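Local coordinates for protein ribonucleoside-diphosphate reductase subunit beta (Bacillus halodurans C-125, PDB 2RCC) that probably serves as the iron-binding small subunit of a class I ribonucleotide reductase, which reduces ribonucleoside diphosphates to the deoxyribonucleotide precursors of DNA, at residues K173-S178 against K232-E237; K80-L85 against Y128-L133; S39-L44 against A109-V114. All coordinates share one frame; numbering follows the deposited sequence. Where two conformers were deposited one is given.

Contact 1. Residues K173-S178 against K232-E237; sequences KTFLES and KELLVE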
ATOM      1  N   LYS A 173      -2.503   2.613 -24.750  1.00 20.81           N
ATOM      2  CA  LYS A 173      -2.986   1.366 -25.316  1.00 21.14           C
ATOM      3  C   LYS A 173      -2.417   0.157 -24.565  1.00 20.41           C
ATOM      4  O   LYS A 173      -3.158  -0.736 -24.230  1.00 21.08           O
ATOM      5  CB  LYS A 173      -2.612   1.292 -26.798  1.00 21.25           C
ATOM      6  CG  LYS A 173      -3.199   0.118 -27.563  1.00 20.87           C
ATOM      7  CD  LYS A 173      -2.658   0.107 -28.995  1.00 26.19           C
ATOM      8  CE  LYS A 173      -3.094  -1.135 -29.752  1.00 31.65           C
ATOM      9  NZ  LYS A 173      -4.586  -1.178 -29.865  1.00 40.07           N
ATOM     10  N   THR A 174      -1.108   0.126 -24.336  1.00 20.28           N
ATOM     11  CA  THR A 174      -0.479  -0.969 -23.563  1.00 20.88           C
ATOM     12  C   THR A 174      -0.880  -0.908 -22.062  1.00 18.53           C
ATOM     13  O   THR A 174      -0.948  -1.942 -21.387  1.00 20.28           O
ATOM     14  CB  THR A 174       1.054  -1.011 -23.749  1.00 19.81           C
ATOM     15  OG1 THR A 174       1.657   0.222 -23.289  1.00 20.60           O
ATOM     16  CG2 THR A 174       1.410  -1.293 -25.207  1.00 18.90           C
ATOM     17  N   PHE A 175      -1.150   0.283 -21.529  1.00 18.60           N
ATOM     18  CA  PHE A 175      -1.648   0.417 -20.163  1.00 18.86           C
ATOM     19  C   PHE A 175      -3.042  -0.201 -20.037  1.00 20.57           C
ATOM     20  O   PHE A 175      -3.332  -0.931 -19.081  1.00 19.49           O
ATOM     21  CB  PHE A 175      -1.692   1.869 -19.722  1.00 17.38           C
ATOM     22  CG  PHE A 175      -1.946   2.025 -18.266  1.00 17.52           C
ATOM     23  CD1 PHE A 175      -3.241   2.097 -17.791  1.00 16.40           C
ATOM     24  CD2 PHE A 175      -0.892   2.067 -17.358  1.00 17.28           C
ATOM     25  CE1 PHE A 175      -3.502   2.229 -16.401  1.00 18.76           C
ATOM     26  CE2 PHE A 175      -1.147   2.195 -15.967  1.00 23.11           C
ATOM     27  CZ  PHE A 175      -2.461   2.277 -15.513  1.00 17.47           C
ATOM     28  N   LEU A 176      -3.910   0.104 -20.987  1.00 18.81           N
ATOM     29  CA  LEU A 176      -5.261  -0.470 -21.037  1.00 17.75           C
ATOM     30  C   LEU A 176      -5.209  -2.011 -21.128  1.00 16.98           C
ATOM     31  O   LEU A 176      -5.946  -2.684 -20.442  1.00 19.55           O
ATOM     32  CB  LEU A 176      -6.042   0.103 -22.224  1.00 15.88           C
ATOM     33  CG  LEU A 176      -7.559  -0.155 -22.272  1.00 21.23           C
ATOM     34  CD1 LEU A 176      -8.247   0.687 -21.222  1.00 23.39           C
ATOM     35  CD2 LEU A 176      -8.138   0.197 -23.627  1.00 19.43           C
ATOM     36  N   GLU A 177      -4.324  -2.537 -21.972  1.00 18.38           N
ATOM     37  CA  GLU A 177      -4.121  -3.976 -22.109  1.00 19.54           C
ATOM     38  C   GLU A 177      -3.741  -4.593 -20.781  1.00 17.75           C
ATOM     39  O   GLU A 177      -4.280  -5.615 -20.393  1.00 19.65           O
ATOM     40  CB  GLU A 177      -3.056  -4.276 -23.150  1.00 19.80           C
ATOM     41  CG  GLU A 177      -3.496  -3.926 -24.559  1.00 17.73           C
ATOM     42  CD  GLU A 177      -2.387  -4.018 -25.609  1.00 25.60           C
ATOM     43  OE1 GLU A 177      -1.256  -4.479 -25.288  1.00 27.77           O
ATOM     44  OE2 GLU A 177      -2.675  -3.619 -26.767  1.00 24.76           O
ATOM     45  N   SER A 178      -2.816  -3.938 -20.094  1.00 16.17           N
ATOM     46  CA  SER A 178      -2.351  -4.324 -18.765  1.00 19.52           C
ATOM     47  C   SER A 178      -3.490  -4.319 -17.713  1.00 17.54           C
ATOM     48  O   SER A 178      -3.557  -5.205 -16.863  1.00 19.27           O
ATOM     49  CB  SER A 178      -1.173  -3.401 -18.394  1.00 21.29           C
ATOM     50  OG  SER A 178      -0.797  -3.574 -17.056  1.00 32.65           O
ATOM     51  N   LYS A 232     -12.968   1.954 -18.011  1.00 17.83           N
ATOM     52  CA  LYS A 232     -14.020   2.811 -18.574  1.00 20.57           C
ATOM     53  C   LYS A 232     -13.628   4.290 -18.656  1.00 21.60           C
ATOM     54  O   LYS A 232     -13.961   4.961 -19.605  1.00 23.95           O
ATOM     55  CB  LYS A 232     -15.289   2.708 -17.760  1.00 22.00           C
ATOM     56  CG  LYS A 232     -16.011   1.394 -17.903  1.00 29.25           C
ATOM     57  CD  LYS A 232     -17.005   1.265 -16.766  1.00 35.87           C
ATOM     58  CE  LYS A 232     -17.770   0.022 -16.847  1.00 35.15           C
ATOM     59  NZ  LYS A 232     -18.095  -0.441 -15.448  1.00 32.30           N
ATOM     60  N   GLU A 233     -12.907   4.786 -17.670  1.00 23.01           N
ATOM     61  CA  GLU A 233     -12.463   6.169 -17.651  1.00 22.71           C
ATOM     62  C   GLU A 233     -11.381   6.374 -18.704  1.00 21.60           C
ATOM     63  O   GLU A 233     -11.297   7.451 -19.274  1.00 21.50           O
ATOM     64  CB  GLU A 233     -11.937   6.563 -16.271  1.00 24.67           C
ATOM     65  CG  GLU A 233     -12.963   6.499 -15.108  1.00 31.94           C
ATOM     66  CD  GLU A 233     -14.083   7.542 -15.136  1.00 44.89           C
ATOM     67  OE1 GLU A 233     -14.089   8.463 -16.015  1.00 27.50           O
ATOM     68  OE2 GLU A 233     -14.935   7.426 -14.208  1.00 41.31           O
ATOM     69  N   LEU A 234     -10.532   5.373 -18.938  1.00 20.64           N
ATOM     70  CA  LEU A 234      -9.517   5.479 -19.981  1.00 20.14           C
ATOM     71  C   LEU A 234     -10.138   5.624 -21.371  1.00 18.93           C
ATOM     72  O   LEU A 234      -9.579   6.325 -22.209  1.00 21.09           O
ATOM     73  CB  LEU A 234      -8.501   4.321 -19.941  1.00 19.16           C
ATOM     74  CG  LEU A 234      -7.440   4.368 -18.842  1.00 18.15           C
ATOM     75  CD1 LEU A 234      -6.649   3.073 -18.886  1.00 24.30           C
ATOM     76  CD2 LEU A 234      -6.554   5.625 -18.970  1.00 18.92           C
ATOM     77  N   LEU A 235     -11.264   4.945 -21.620  1.00 18.37           N
ATOM     78  CA  LEU A 235     -11.994   5.093 -22.882  1.00 17.74           C
ATOM     79  C   LEU A 235     -12.603   6.503 -23.011  1.00 16.80           C
ATOM     80  O   LEU A 235     -12.672   7.004 -24.100  1.00 17.12           O
ATOM     81  CB  LEU A 235     -13.036   3.971 -23.105  1.00 17.58           C
ATOM     82  CG  LEU A 235     -12.510   2.687 -23.782  1.00 15.94           C
ATOM     83  CD1 LEU A 235     -11.295   2.110 -23.155  1.00 22.32           C
ATOM     84  CD2 LEU A 235     -13.608   1.598 -23.900  1.00 16.52           C
ATOM     85  N   VAL A 236     -13.013   7.130 -21.907  1.00 18.03           N
ATOM     86  CA  VAL A 236     -13.507   8.528 -21.930  1.00 18.43           C
ATOM     87  C   VAL A 236     -12.347   9.519 -22.174  1.00 17.67           C
ATOM     88  O   VAL A 236     -12.489  10.458 -22.958  1.00 18.08           O
ATOM     89  CB  VAL A 236     -14.191   8.908 -20.578  1.00 17.91           C
ATOM     90  CG1 VAL A 236     -14.509  10.403 -20.493  1.00 25.52           C
ATOM     91  CG2 VAL A 236     -15.430   8.078 -20.376  1.00 22.09           C
ATOM     92  N   GLU A 237     -11.196   9.255 -21.551  1.00 15.90           N
ATOM     93  CA  GLU A 237     -10.023  10.135 -21.606  0.50 16.42           C
ATOM     94  C   GLU A 237      -9.218  10.043 -22.916  1.00 16.31           C
ATOM     95  O   GLU A 237      -8.706  11.055 -23.413  1.00 17.62           O
ATOM     96  CB  GLU A 237      -9.130   9.835 -20.389  0.50 16.93           C
ATOM     97  CG  GLU A 237      -8.121  10.918 -20.080  0.50 13.81           C
ATOM     98  CD  GLU A 237      -7.472  10.781 -18.718  0.50 16.52           C
ATOM     99  OE1 GLU A 237      -8.166  10.574 -17.705  0.50 26.52           O
ATOM    100  OE2 GLU A 237      -6.245  10.926 -18.635  0.50 16.28           O
TER
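Leu176 and Leu234 face each other across two nearly antiparallel helical turns, with Phe175 and Leu235 filling in beside them. The two axes run at 163° and come no closer than 10.9 Å, so side chains rather than backbones make the contact. Leu234 touches the other helix already at its CB, 3.9 Å from Leu176 CD1. From there the chain turns beside its own backbone N, with CG anti to the carbonyl carbon (chi1 -76°), and this carries the CD1 branch across. At the tip, Leu234 CD1 has two neighbours. Leu176 CD1 is 3.7 Å from Leu234 CD1, as the two leucines slide past each other in opposite directions. The second neighbour is the Phe175 ring, which receives the methyl at its edge and close to its plane; Phe175 CD1 is 3.7 Å from Leu234 CD1, with CE1 a little farther off. The methyl therefore meets the rim of the ring and does not lie over a face.

Leu176 uses its other branch as well. Its CD2 sits 3.7 Å from Leu235 CD1, the two side chains crossing at about a right angle. Leu235 does not set out straight at the opposite helix, but its end bends nearer. No hydrogen bond or charge links these two turns; the contact is apolar throughout. Beyond it, Thr246 of helix 244-268 packs on Leu176, while Ala99 and Leu23 touch Phe175. Lys173 forms a salt bridge with Glu245. This is plain leucine-rich packing between nearly antiparallel turns of helices 172-187 and 207-237, away from the iron site, as expected in the ferritin-like helical bundle of ribonucleotide reductase small subunits.

Contact 2. Residues K80-L85 against Y128-L133; sequences KIIGLL and YVLSSL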
ATOM      1  N   LYS A  80      -2.231 -29.238  -3.488  1.00 20.50           N
ATOM      2  CA  LYS A  80      -1.807 -28.697  -4.779  1.00 21.75           C
ATOM      3  C   LYS A  80      -2.293 -27.275  -4.988  1.00 22.25           C
ATOM      4  O   LYS A  80      -1.505 -26.418  -5.379  1.00 21.92           O
ATOM      5  CB  LYS A  80      -2.270 -29.563  -5.943  1.00 20.51           C
ATOM      6  CG  LYS A  80      -1.523 -30.840  -6.100  1.00 23.22           C
ATOM      7  CD  LYS A  80      -2.231 -31.785  -7.029  1.00 25.97           C
ATOM      8  CE  LYS A  80      -1.540 -33.148  -7.067  1.00 26.13           C
ATOM      9  NZ  LYS A  80      -0.213 -33.139  -7.730  1.00 25.62           N
ATOM     10  N   ILE A  81      -3.553 -27.012  -4.669  1.00 22.78           N
ATOM     11  CA  ILE A  81      -4.141 -25.688  -4.871  1.00 21.65           C
ATOM     12  C   ILE A  81      -3.615 -24.655  -3.848  1.00 21.55           C
ATOM     13  O   ILE A  81      -3.136 -23.579  -4.251  1.00 23.57           O
ATOM     14  CB  ILE A  81      -5.685 -25.741  -4.898  1.00 20.01           C
ATOM     15  CG1 ILE A  81      -6.188 -26.602  -6.075  1.00 20.40           C
ATOM     16  CG2 ILE A  81      -6.269 -24.345  -5.073  1.00 18.55           C
ATOM     17  CD1 ILE A  81      -7.646 -27.044  -5.876  1.00 18.16           C
ATOM     18  N   ILE A  82      -3.682 -24.970  -2.558  1.00 22.36           N
ATOM     19  CA  ILE A  82      -3.175 -24.046  -1.534  1.00 22.70           C
ATOM     20  C   ILE A  82      -1.656 -23.843  -1.714  1.00 25.74           C
ATOM     21  O   ILE A  82      -1.196 -22.713  -1.618  1.00 24.88           O
ATOM     22  CB  ILE A  82      -3.581 -24.450  -0.064  1.00 23.65           C
ATOM     23  CG1 ILE A  82      -3.660 -23.206   0.804  1.00 26.51           C
ATOM     24  CG2 ILE A  82      -2.677 -25.580   0.549  1.00 20.93           C
ATOM     25  CD1 ILE A  82      -4.938 -22.351   0.466  1.00 26.02           C
ATOM     26  N   GLY A  83      -0.928 -24.931  -2.032  1.00 25.65           N
ATOM     27  CA  GLY A  83       0.508 -24.905  -2.318  1.00 24.89           C
ATOM     28  C   GLY A  83       0.864 -23.964  -3.470  1.00 26.14           C
ATOM     29  O   GLY A  83       1.792 -23.169  -3.351  1.00 28.40           O
ATOM     30  N   LEU A  84       0.112 -24.038  -4.570  1.00 25.89           N
ATOM     31  CA  LEU A  84       0.316 -23.176  -5.731  1.00 25.89           C
ATOM     32  C   LEU A  84       0.052 -21.722  -5.362  1.00 27.60           C
ATOM     33  O   LEU A  84       0.846 -20.837  -5.704  1.00 24.96           O
ATOM     34  CB  LEU A  84      -0.615 -23.553  -6.890  1.00 25.03           C
ATOM     35  CG  LEU A  84      -0.411 -22.742  -8.176  1.00 27.22           C
ATOM     36  CD1 LEU A  84       1.046 -22.763  -8.655  1.00 32.09           C
ATOM     37  CD2 LEU A  84      -1.331 -23.226  -9.226  1.00 22.93           C
ATOM     38  N   LEU A  85      -1.087 -21.485  -4.707  1.00 23.26           N
ATOM     39  CA  LEU A  85      -1.448 -20.137  -4.243  1.00 25.05           C
ATOM     40  C   LEU A  85      -0.365 -19.541  -3.328  1.00 22.78           C
ATOM     41  O   LEU A  85      -0.025 -18.368  -3.480  1.00 26.80           O
ATOM     42  CB  LEU A  85      -2.824 -20.137  -3.556  1.00 22.16           C
ATOM     43  CG  LEU A  85      -4.007 -20.361  -4.516  1.00 25.80           C
ATOM     44  CD1 LEU A  85      -5.292 -20.636  -3.741  1.00 17.19           C
ATOM     45  CD2 LEU A  85      -4.184 -19.187  -5.443  1.00 23.01           C
ATOM     46  N   TYR A 128      -0.106 -19.452   5.771  1.00 18.49           N
ATOM     47  CA  TYR A 128      -0.703 -19.725   7.082  1.00 18.48           C
ATOM     48  C   TYR A 128      -1.607 -20.985   7.082  1.00 19.01           C
ATOM     49  O   TYR A 128      -1.574 -21.791   8.027  1.00 17.76           O
ATOM     50  CB  TYR A 128      -1.473 -18.467   7.502  1.00 19.77           C
ATOM     51  CG  TYR A 128      -2.184 -18.473   8.827  1.00 22.24           C
ATOM     52  CD1 TYR A 128      -1.590 -17.914   9.975  1.00 25.01           C
ATOM     53  CD2 TYR A 128      -3.490 -18.928   8.922  1.00 15.81           C
ATOM     54  CE1 TYR A 128      -2.275 -17.882  11.195  1.00 26.90           C
ATOM     55  CE2 TYR A 128      -4.181 -18.918  10.135  1.00 20.07           C
ATOM     56  CZ  TYR A 128      -3.581 -18.388  11.262  1.00 28.58           C
ATOM     57  OH  TYR A 128      -4.294 -18.343  12.457  1.00 23.23           O
ATOM     58  N   VAL A 129      -2.420 -21.134   6.041  1.00 16.24           N
ATOM     59  CA  VAL A 129      -3.258 -22.310   5.869  1.00 15.47           C
ATOM     60  C   VAL A 129      -2.350 -23.546   5.675  1.00 19.54           C
ATOM     61  O   VAL A 129      -2.475 -24.537   6.391  1.00 18.10           O
ATOM     62  CB  VAL A 129      -4.245 -22.156   4.674  1.00 17.83           C
ATOM     63  CG1 VAL A 129      -4.945 -23.488   4.327  1.00 12.65           C
ATOM     64  CG2 VAL A 129      -5.281 -21.071   4.949  1.00 16.24           C
ATOM     65  N   LEU A 130      -1.411 -23.475   4.737  1.00 22.40           N
ATOM     66  CA  LEU A 130      -0.529 -24.606   4.453  1.00 22.77           C
ATOM     67  C   LEU A 130       0.301 -25.043   5.700  1.00 23.37           C
ATOM     68  O   LEU A 130       0.337 -26.236   6.040  1.00 23.23           O
ATOM     69  CB  LEU A 130       0.338 -24.272   3.240  1.00 26.52           C
ATOM     70  CG  LEU A 130       1.162 -25.379   2.597  1.00 22.87           C
ATOM     71  CD1 LEU A 130       0.279 -26.508   2.130  1.00 20.65           C
ATOM     72  CD2 LEU A 130       2.019 -24.835   1.468  1.00 30.29           C
ATOM     73  N   SER A 131       0.849 -24.079   6.434  1.00 21.58           N
ATOM     74  CA  SER A 131       1.657 -24.366   7.611  0.50 22.08           C
ATOM     75  C   SER A 131       0.840 -24.865   8.810  1.00 21.73           C
ATOM     76  O   SER A 131       1.403 -25.433   9.731  1.00 20.52           O
ATOM     77  CB  SER A 131       2.496 -23.150   8.016  0.50 21.96           C
ATOM     78  OG  SER A 131       1.664 -22.079   8.381  0.50 25.97           O
ATOM     79  N   SER A 132      -0.474 -24.666   8.801  1.00 22.02           N
ATOM     80  CA  SER A 132      -1.362 -25.187   9.872  1.00 22.19           C
ATOM     81  C   SER A 132      -1.716 -26.675   9.646  1.00 21.35           C
ATOM     82  O   SER A 132      -2.191 -27.366  10.560  1.00 19.43           O
ATOM     83  CB  SER A 132      -2.686 -24.403   9.922  1.00 21.58           C
ATOM     84  OG  SER A 132      -2.469 -23.021  10.097  1.00 20.78           O
ATOM     85  N   LEU A 133      -1.520 -27.146   8.418  1.00 17.27           N
ATOM     86  CA  LEU A 133      -1.949 -28.461   7.983  1.00 19.94           C
ATOM     87  C   LEU A 133      -0.850 -29.463   7.629  1.00 22.14           C
ATOM     88  O   LEU A 133      -1.085 -30.661   7.802  1.00 20.74           O
ATOM     89  CB  LEU A 133      -2.855 -28.287   6.741  1.00 20.28           C
ATOM     90  CG  LEU A 133      -4.118 -27.452   6.899  1.00 25.60           C
ATOM     91  CD1 LEU A 133      -4.881 -27.349   5.574  1.00 22.63           C
ATOM     92  CD2 LEU A 133      -4.967 -28.034   7.979  1.00 16.76           C
TER
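Ile82 pushes both of its branches into helix 106-133, and the tight part of this contact is gathered round it. Its CG2 methyl comes 3.5 Å from Leu130 CD1, closer than carbons usually pack, where the two side chains slide past each other in opposite directions. The other branch goes to Val129. CG1 stands anti to the backbone N of Ile82 (chi1 -152°) and lies 3.8 Å from Val129 CG1; Ile82 CD1 follows it along the same methyl at 4.0 Å. Ile82 thus straddles two successive residues, crossing Val129 at about a right angle.

The packing eases at Gly83. Having no side chain, this residue offers its CA, and Leu130 CD2 stays 4.1 Å from that atom. The helix axes approach to 9.6 Å at an angle of 132°, and the turns soon part. The part of 128-133 turned from helix 72-87 is looser and partly open to solvent, with Ser131 exposed. Here the Ser132 hydroxyl folds back to give a 2.6 Å hydrogen bond from OG to Tyr128 O. It arrives tilted somewhat from the carbonyl plane, with a C=O...donor angle of 156°.

Ile82 also borders Tyr126, the active-site tyrosine by similarity, with their side chains about 4 Å apart. Helices enclose the rest: Phe197 of helix 191-202 touches Ile82, Phe143 and Gln139 of helix 136-147 lie on Leu130, and Thr209 and Met212 of helix 207-237 cover Val129.

Contact 3. Residues S39-L44 against A109-V114; sequences SWAYPL and AALMSV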
ATOM      1  N   SER A  39     -15.414  10.664  -7.888  1.00 19.36           N
ATOM      2  CA  SER A  39     -16.313  10.615  -6.725  1.00 19.67           C
ATOM      3  C   SER A  39     -16.479   9.211  -6.124  1.00 18.57           C
ATOM      4  O   SER A  39     -16.961   9.072  -5.013  1.00 19.89           O
ATOM      5  CB  SER A  39     -17.663  11.230  -7.077  1.00 19.10           C
ATOM      6  OG  SER A  39     -18.262  10.515  -8.142  1.00 21.29           O
ATOM      7  N   TRP A  40     -16.066   8.180  -6.849  1.00 18.86           N
ATOM      8  CA  TRP A  40     -16.056   6.812  -6.347  1.00 17.80           C
ATOM      9  C   TRP A  40     -14.766   6.403  -5.615  1.00 18.40           C
ATOM     10  O   TRP A  40     -14.766   5.352  -4.962  1.00 17.28           O
ATOM     11  CB  TRP A  40     -16.294   5.794  -7.482  1.00 20.25           C
ATOM     12  CG  TRP A  40     -15.463   5.933  -8.686  1.00 15.16           C
ATOM     13  CD1 TRP A  40     -15.829   6.549  -9.805  1.00 18.87           C
ATOM     14  CD2 TRP A  40     -14.131   5.425  -8.923  1.00 20.25           C
ATOM     15  NE1 TRP A  40     -14.844   6.496 -10.731  1.00 20.48           N
ATOM     16  CE2 TRP A  40     -13.786   5.799 -10.229  1.00 17.54           C
ATOM     17  CE3 TRP A  40     -13.194   4.721  -8.155  1.00 21.35           C
ATOM     18  CZ2 TRP A  40     -12.543   5.500 -10.798  1.00 17.03           C
ATOM     19  CZ3 TRP A  40     -11.963   4.410  -8.716  1.00 18.91           C
ATOM     20  CH2 TRP A  40     -11.640   4.811 -10.020  1.00 20.45           C
ATOM     21  N   ALA A  41     -13.700   7.217  -5.683  1.00 15.76           N
ATOM     22  CA  ALA A  41     -12.408   6.819  -5.082  1.00 16.86           C
ATOM     23  C   ALA A  41     -12.446   6.799  -3.569  1.00 13.21           C
ATOM     24  O   ALA A  41     -11.972   5.843  -2.992  1.00 17.11           O
ATOM     25  CB  ALA A  41     -11.231   7.714  -5.568  1.00 15.61           C
ATOM     26  N   TYR A  42     -13.034   7.803  -2.924  1.00 17.51           N
ATOM     27  CA  TYR A  42     -13.037   7.866  -1.442  1.00 14.15           C
ATOM     28  C   TYR A  42     -13.963   6.823  -0.860  1.00 17.11           C
ATOM     29  O   TYR A  42     -13.579   6.177   0.115  1.00 16.40           O
ATOM     30  CB  TYR A  42     -13.323   9.279  -0.894  1.00 17.37           C
ATOM     31  CG  TYR A  42     -12.936   9.605   0.554  1.00 20.17           C
ATOM     32  CD1 TYR A  42     -12.013   8.834   1.308  1.00 21.34           C
ATOM     33  CD2 TYR A  42     -13.372  10.790   1.127  1.00 18.29           C
ATOM     34  CE1 TYR A  42     -11.642   9.212   2.641  1.00 24.49           C
ATOM     35  CE2 TYR A  42     -12.976  11.181   2.430  1.00 21.64           C
ATOM     36  CZ  TYR A  42     -12.135  10.396   3.190  1.00 20.61           C
ATOM     37  OH  TYR A  42     -11.767  10.850   4.466  1.00 24.34           O
ATOM     38  N   PRO A  43     -15.190   6.689  -1.407  1.00 18.82           N
ATOM     39  CA  PRO A  43     -16.023   5.568  -0.996  1.00 19.60           C
ATOM     40  C   PRO A  43     -15.364   4.193  -1.155  1.00 19.07           C
ATOM     41  O   PRO A  43     -15.540   3.341  -0.294  1.00 19.99           O
ATOM     42  CB  PRO A  43     -17.234   5.692  -1.907  1.00 19.99           C
ATOM     43  CG  PRO A  43     -17.303   7.080  -2.265  1.00 21.08           C
ATOM     44  CD  PRO A  43     -15.942   7.590  -2.309  1.00 20.15           C
ATOM     45  N   LEU A  44     -14.619   3.965  -2.235  1.00 21.30           N
ATOM     46  CA  LEU A  44     -13.891   2.701  -2.400  1.00 18.02           C
ATOM     47  C   LEU A  44     -12.820   2.509  -1.310  1.00 18.27           C
ATOM     48  O   LEU A  44     -12.729   1.454  -0.685  1.00 15.87           O
ATOM     49  CB  LEU A  44     -13.277   2.626  -3.805  1.00 19.43           C
ATOM     50  CG  LEU A  44     -12.442   1.395  -4.139  1.00 23.17           C
ATOM     51  CD1 LEU A  44     -13.192   0.069  -3.866  1.00 17.34           C
ATOM     52  CD2 LEU A  44     -12.033   1.526  -5.576  1.00 19.14           C
ATOM     53  N   ALA A 109      -3.092   6.198  -7.099  1.00 13.50           N
ATOM     54  CA  ALA A 109      -1.785   5.706  -6.619  1.00 11.92           C
ATOM     55  C   ALA A 109      -1.932   5.193  -5.198  1.00 12.87           C
ATOM     56  O   ALA A 109      -1.422   4.125  -4.876  1.00 14.50           O
ATOM     57  CB  ALA A 109      -0.719   6.789  -6.740  1.00 14.96           C
ATOM     58  N   ALA A 110      -2.652   5.917  -4.339  1.00 12.61           N
ATOM     59  CA  ALA A 110      -2.865   5.467  -2.959  1.00  9.84           C
ATOM     60  C   ALA A 110      -3.635   4.130  -2.905  1.00 12.24           C
ATOM     61  O   ALA A 110      -3.318   3.211  -2.105  1.00 12.63           O
ATOM     62  CB  ALA A 110      -3.605   6.537  -2.160  1.00 10.04           C
ATOM     63  N   LEU A 111      -4.654   4.015  -3.728  1.00 10.19           N
ATOM     64  CA  LEU A 111      -5.442   2.771  -3.760  1.00 10.70           C
ATOM     65  C   LEU A 111      -4.580   1.593  -4.238  1.00 12.09           C
ATOM     66  O   LEU A 111      -4.738   0.484  -3.768  1.00 13.69           O
ATOM     67  CB  LEU A 111      -6.732   2.962  -4.563  1.00 10.40           C
ATOM     68  CG  LEU A 111      -7.840   3.858  -4.000  1.00  9.81           C
ATOM     69  CD1 LEU A 111      -8.864   4.175  -5.123  1.00 15.79           C
ATOM     70  CD2 LEU A 111      -8.461   3.186  -2.749  1.00 11.92           C
HETATM   71  N   MSE A 112      -3.640   1.846  -5.126  1.00 12.53           N
HETATM   72  CA  MSE A 112      -2.694   0.788  -5.551  1.00 11.99           C
HETATM   73  C   MSE A 112      -1.808   0.352  -4.388  1.00 14.51           C
HETATM   74  O   MSE A 112      -1.508  -0.826  -4.266  1.00 13.35           O
HETATM   75  CB  MSE A 112      -1.874   1.209  -6.762  1.00 15.41           C
HETATM   76  CG  MSE A 112      -2.641   1.393  -8.050  1.00 14.41           C
HETATM   77 SE   MSE A 112      -3.699  -0.132  -8.596  0.75 13.57          SE
HETATM   78  CE  MSE A 112      -2.283  -1.453  -8.943  1.00 22.98           C
ATOM     79  N   SER A 113      -1.447   1.285  -3.502  1.00 15.46           N
ATOM     80  CA  SER A 113      -0.713   0.950  -2.288  1.00 12.97           C
ATOM     81  C   SER A 113      -1.555   0.027  -1.380  1.00 15.07           C
ATOM     82  O   SER A 113      -1.049  -0.967  -0.873  1.00 13.00           O
ATOM     83  CB  SER A 113      -0.249   2.219  -1.549  1.00 13.92           C
ATOM     84  OG  SER A 113       0.316   1.917  -0.307  1.00 17.51           O
ATOM     85  N   VAL A 114      -2.826   0.368  -1.185  1.00 12.34           N
ATOM     86  CA  VAL A 114      -3.737  -0.445  -0.391  1.00 13.33           C
ATOM     87  C   VAL A 114      -3.862  -1.832  -1.060  1.00 13.39           C
ATOM     88  O   VAL A 114      -3.746  -2.822  -0.375  1.00 13.80           O
ATOM     89  CB  VAL A 114      -5.139   0.219  -0.219  1.00 16.40           C
ATOM     90  CG1 VAL A 114      -6.100  -0.729   0.526  1.00 10.69           C
ATOM     91  CG2 VAL A 114      -5.036   1.602   0.428  1.00  9.25           C
TER
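Trp40 and Tyr42 are the flat groups flanking Ala41, which together with Leu44 packs against Leu111 in this ferritin-like helical fold. The far end of the Trp40 indole comes nearer helix 106-133, but CZ3 stays 4.8 Å from Leu111 CD1, short of a real contact. Phe38 meets the indole with the ring planes only about 20° apart, and residues of helix 207-237, among them Tyr225 and Leu226, touch it as well. Tyr42 starts off away from Leu111. Its ring takes a cation-pi contact from Lys46 and meets Trp33 with planes about 25° apart, while its OH is hydrogen-bonded to Gln124 NE2 of the second subunit.

The contact itself is made by Ala41, Leu44 and Leu111. Leu111 comes from helix 106-133 with CG anti to its carbonyl carbon (chi1 -69°) and leads with CD1. Leu44 advances from helix 41-50 and crosses it obliquely. Ser113, on another face of helix 106-133, is hydrogen-bonded through OG to Ser116 OG of the second subunit, so this helix packs against helix 41-50 and the partner chain alike.

Everything converges on one methyl. Leu111 CD1 has Leu44 CD2 at 4.2 Å and Ala41 CB at 4.3 Å, and Ala41 O, 4.1 Å from that CD1, is simply packed against it.

Contacts 1 and 2 lie on opposite sides of the chain's centre, with centres 36 Å apart and nearest atoms about 18 Å apart. Contact 3 is nearer contact 1, at 18 Å between centres, and they touch: Glu233 OE2 packs 3.6 Å from Trp40 NE1. The centres of contacts 2 and 3 are 30 Å apart. Both contacts use helix 106-133, which between their segments carries Glu119 and His122, iron ligands by similarity, and then Tyr126, the probable radical tyrosine, just before the 128-133 segment of contact 2. In contact 3, the Leu44 side chain is about 7 Å from that of His223, another likely iron ligand.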